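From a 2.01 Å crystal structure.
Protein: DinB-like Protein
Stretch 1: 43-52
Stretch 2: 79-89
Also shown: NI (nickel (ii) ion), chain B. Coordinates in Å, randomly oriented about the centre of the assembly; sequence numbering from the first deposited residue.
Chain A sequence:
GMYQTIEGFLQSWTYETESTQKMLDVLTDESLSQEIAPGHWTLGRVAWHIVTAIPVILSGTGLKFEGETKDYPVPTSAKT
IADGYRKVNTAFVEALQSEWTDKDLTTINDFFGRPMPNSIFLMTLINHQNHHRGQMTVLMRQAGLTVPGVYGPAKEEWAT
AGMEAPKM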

# COMPACT_ATOMS: atom_id res chain seq x y z
N LEU A 43 -2.71 -15.16 0.91
CA LEU A 43 -2.16 -14.06 1.72
C LEU A 43 -0.98 -13.37 1.06
O LEU A 43 -0.86 -12.15 1.13
CB LEU A 43 -1.78 -14.61 3.10
CG LEU A 43 -1.10 -13.71 4.14
CD1 LEU A 43 -1.75 -12.34 4.24
CD2 LEU A 43 -1.11 -14.46 5.51
N GLY A 44 -0.12 -14.17 0.44
CA GLY A 44 1.00 -13.68 -0.35
C GLY A 44 0.56 -12.74 -1.46
O GLY A 44 1.22 -11.72 -1.68
N ARG A 45 -0.55 -13.06 -2.13
CA ARG A 45 -1.06 -12.18 -3.19
C ARG A 45 -1.72 -10.91 -2.65
O ARG A 45 -1.54 -9.85 -3.20
CB ARG A 45 -2.03 -12.89 -4.13
CG ARG A 45 -2.39 -11.99 -5.33
CD ARG A 45 -2.50 -12.72 -6.67
NE ARG A 45 -2.52 -11.78 -7.79
CZ ARG A 45 -3.07 -12.02 -8.97
NH1 ARG A 45 -3.69 -13.17 -9.23
NH2 ARG A 45 -3.02 -11.09 -9.91
N VAL A 46 -2.53 -11.04 -1.59
CA VAL A 46 -3.04 -9.87 -0.89
C VAL A 46 -1.90 -8.91 -0.51
O VAL A 46 -2.02 -7.71 -0.78
CB VAL A 46 -3.91 -10.25 0.35
CG1 VAL A 46 -4.42 -8.96 1.08
CG2 VAL A 46 -5.07 -11.10 -0.09
N ALA A 47 -0.79 -9.44 0.01
CA ALA A 47 0.32 -8.62 0.50
C ALA A 47 1.11 -7.94 -0.63
O ALA A 47 1.51 -6.78 -0.54
CB ALA A 47 1.27 -9.47 1.35
N TRP A 48 1.39 -8.69 -1.68
CA TRP A 48 2.05 -8.11 -2.84
C TRP A 48 1.15 -7.09 -3.58
O TRP A 48 1.64 -6.14 -4.13
CB TRP A 48 2.50 -9.22 -3.78
CG TRP A 48 3.49 -8.82 -4.81
CD1 TRP A 48 3.36 -9.01 -6.14
CD2 TRP A 48 4.78 -8.22 -4.61
NE1 TRP A 48 4.49 -8.56 -6.80
CE2 TRP A 48 5.37 -8.06 -5.88
CE3 TRP A 48 5.49 -7.80 -3.48
CZ2 TRP A 48 6.63 -7.50 -6.05
CZ3 TRP A 48 6.73 -7.25 -3.64
CH2 TRP A 48 7.30 -7.10 -4.93
N HIS A 49 -0.16 -7.29 -3.55
CA HIS A 49 -1.09 -6.34 -4.15
C HIS A 49 -0.99 -4.96 -3.45
O HIS A 49 -1.05 -3.92 -4.10
CB HIS A 49 -2.52 -6.93 -4.07
CG HIS A 49 -3.59 -6.07 -4.65
ND1 HIS A 49 -3.67 -5.76 -5.99
CD2 HIS A 49 -4.70 -5.53 -4.08
CE1 HIS A 49 -4.75 -5.03 -6.21
NE2 HIS A 49 -5.39 -4.87 -5.07
N ILE A 50 -0.80 -4.98 -2.14
CA ILE A 50 -0.61 -3.75 -1.32
C ILE A 50 0.67 -3.03 -1.69
O ILE A 50 0.72 -1.79 -1.85
CB ILE A 50 -0.58 -4.12 0.19
CG1 ILE A 50 -1.99 -4.42 0.66
CG2 ILE A 50 0.02 -2.97 1.09
CD1 ILE A 50 -2.05 -5.28 1.90
N VAL A 51 1.71 -3.81 -1.85
CA VAL A 51 2.98 -3.25 -2.23
C VAL A 51 2.88 -2.56 -3.59
O VAL A 51 3.26 -1.39 -3.74
CB VAL A 51 4.05 -4.34 -2.21
CG1 VAL A 51 5.38 -3.75 -2.63
CG2 VAL A 51 4.16 -4.97 -0.78
N THR A 52 2.33 -3.28 -4.58
CA THR A 52 2.28 -2.82 -5.95
C THR A 52 1.27 -1.71 -6.15
O THR A 52 1.44 -0.90 -7.07
CB THR A 52 1.97 -3.96 -6.97
OG1 THR A 52 0.67 -4.52 -6.71
CG2 THR A 52 2.97 -5.03 -6.87
NI NI B . -7.47 -3.95 -4.70
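Stretch 2, residues 79-89: KTIADGYRKVN

Residues 79-89 form a continuous stretch of α-helix that packs alongside the helix of residues 43-52. The two run in nearly the same direction, with their axes crossing at 17° and approaching to 9.2 Å. Each backbone is held by its own i to i+4 hydrogen bonds, such as Gly84 N to Thr80 O (2.9 Å) and Trp48 N to Gly44 O (3.0 Å). None crosses between the helices, so the contact rests on apolar packing, which buries 385 Å² over both sides. In register, the CA of Ile81 lies 6.2 Å from the CA of Trp48; one turn on, the CA of Tyr85 comes within 5.0 Å of the CA of Val51.

Ile81 covers the most surface. Its side chain, in the m,t rotamer, fits as a knob among Gly44, Ala47, Trp48 and Val51. Its CG2 lies 3.8 Å from Ala47 CB, and its CG1 is 4.0 Å from Trp48 CE3, meeting the indole obliquely. Ile81 CD1 lies 3.9 Å from Gly44 O. Trp48 CZ3 also comes within 4.2 Å of Thr80 O, so the indole lies near the backbone of the preceding residue as well as the side chain of Ile81.

Val51 is the reciprocal knob and, with chi1 at 179°, inserts among Ile81, Gly84, Tyr85 and Val88. Its CG2 approaches Ile81 O at 3.7 Å and Ile81 CG2 at 4.1 Å, linking the two knobs directly. The other methyl, CG1, lies 3.8 Å from Gly84 C and 3.8 Å from Tyr85 N, resting against the backbone of stretch 2. Gly84 has no side chain; an ideal CB would point toward stretch 1 and lie a tight 3.3 Å from Trp48 CZ3, whereas its 3.7 Å distance from Val51 CG1 would be an ordinary contact.

Tyr85 and Val88 extend the contact toward the C-terminal end. Tyr85 CB is 3.8 Å from Val51 CG2, a methyl that lies at the edge of the phenol ring, while Tyr85 CE1 reaches 3.7 Å from Ile50 CG2. The phenol OH is hydrogen-bonded elsewhere in the structure. Val88 points toward stretch 1, placing its CG1 3.9 Å from Val51 O and 4.2 Å from Val51 CG1. Away from the contact, Asp83 forms salt bridges along its own helix, from OD2 to Lys79 NZ (2.9 Å) and from OD1 to Arg86 NH1 (3.2 Å), the latter with weak hydrogen-bond geometry.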

# COMPACT_ATOMS: atom_id res chain seq x y z
N LYS A 79 10.27 -12.02 3.02
CA LYS A 79 11.25 -10.94 3.19
C LYS A 79 11.26 -10.03 1.97
O LYS A 79 11.41 -8.83 2.11
CB LYS A 79 12.66 -11.48 3.45
CG LYS A 79 13.48 -10.50 4.27
CD LYS A 79 14.90 -11.02 4.57
CE LYS A 79 15.95 -10.20 3.84
NZ LYS A 79 16.04 -8.83 4.40
N THR A 80 11.11 -10.61 0.78
CA THR A 80 10.96 -9.79 -0.43
C THR A 80 9.76 -8.87 -0.37
O THR A 80 9.84 -7.72 -0.79
CB THR A 80 10.89 -10.65 -1.70
OG1 THR A 80 12.06 -11.46 -1.78
CG2 THR A 80 10.85 -9.76 -2.94
N ILE A 81 8.64 -9.37 0.15
CA ILE A 81 7.41 -8.59 0.21
C ILE A 81 7.50 -7.44 1.21
O ILE A 81 7.23 -6.28 0.87
CB ILE A 81 6.19 -9.51 0.52
CG1 ILE A 81 6.04 -10.58 -0.59
CG2 ILE A 81 4.89 -8.67 0.70
CD1 ILE A 81 4.87 -11.54 -0.41
N ALA A 82 7.87 -7.75 2.44
CA ALA A 82 8.01 -6.74 3.49
C ALA A 82 9.07 -5.68 3.12
O ALA A 82 8.87 -4.47 3.37
CB ALA A 82 8.36 -7.44 4.82
N ASP A 83 10.18 -6.12 2.53
CA ASP A 83 11.24 -5.20 2.12
C ASP A 83 10.82 -4.34 0.93
O ASP A 83 11.05 -3.14 0.93
CB ASP A 83 12.53 -5.95 1.80
CG ASP A 83 13.21 -6.48 3.06
OD1 ASP A 83 12.57 -6.51 4.14
OD2 ASP A 83 14.39 -6.88 2.97
N GLY A 84 10.21 -4.97 -0.06
CA GLY A 84 9.51 -4.26 -1.14
C GLY A 84 8.61 -3.14 -0.67
O GLY A 84 8.70 -2.03 -1.17
N TYR A 85 7.73 -3.41 0.29
CA TYR A 85 6.87 -2.36 0.85
C TYR A 85 7.70 -1.22 1.46
O TYR A 85 7.41 -0.06 1.23
CB TYR A 85 5.95 -2.93 1.92
CG TYR A 85 4.90 -1.94 2.39
CD1 TYR A 85 3.79 -1.66 1.61
CD2 TYR A 85 5.03 -1.28 3.60
CE1 TYR A 85 2.83 -0.77 2.03
CE2 TYR A 85 4.10 -0.37 4.02
CZ TYR A 85 3.00 -0.12 3.24
OH TYR A 85 2.06 0.77 3.68
N ARG A 86 8.73 -1.56 2.24
CA ARG A 86 9.56 -0.56 2.89
C ARG A 86 10.20 0.33 1.84
O ARG A 86 10.15 1.56 1.94
CB ARG A 86 10.65 -1.21 3.76
CG ARG A 86 11.56 -0.21 4.45
CD ARG A 86 12.54 -0.85 5.43
NE ARG A 86 11.83 -1.56 6.50
CZ ARG A 86 11.74 -2.89 6.62
NH1 ARG A 86 12.33 -3.71 5.75
NH2 ARG A 86 11.04 -3.39 7.63
N LYS A 87 10.79 -0.31 0.83
CA LYS A 87 11.53 0.34 -0.26
C LYS A 87 10.67 1.33 -1.03
O LYS A 87 11.05 2.50 -1.21
CB LYS A 87 12.04 -0.72 -1.24
CG LYS A 87 13.42 -0.51 -1.79
CD LYS A 87 13.90 -1.78 -2.50
N VAL A 88 9.50 0.87 -1.48
CA VAL A 88 8.65 1.68 -2.34
C VAL A 88 7.92 2.79 -1.57
O VAL A 88 7.69 3.86 -2.11
CB VAL A 88 7.64 0.82 -3.16
CG1 VAL A 88 6.49 0.33 -2.30
CG2 VAL A 88 7.13 1.63 -4.32
N ASN A 89 7.59 2.53 -0.31
CA ASN A 89 7.05 3.59 0.54
C ASN A 89 8.08 4.72 0.71
O ASN A 89 7.74 5.89 0.62
CB ASN A 89 6.61 3.07 1.91
CG ASN A 89 5.88 4.14 2.71
OD1 ASN A 89 4.89 4.70 2.24
ND2 ASN A 89 6.38 4.45 3.89
O HOH W 1 -8.34 -5.96 -5.69
O HOH W 2 -9.57 -3.08 -4.60
O HOH W 3 -7.36 -3.06 -6.88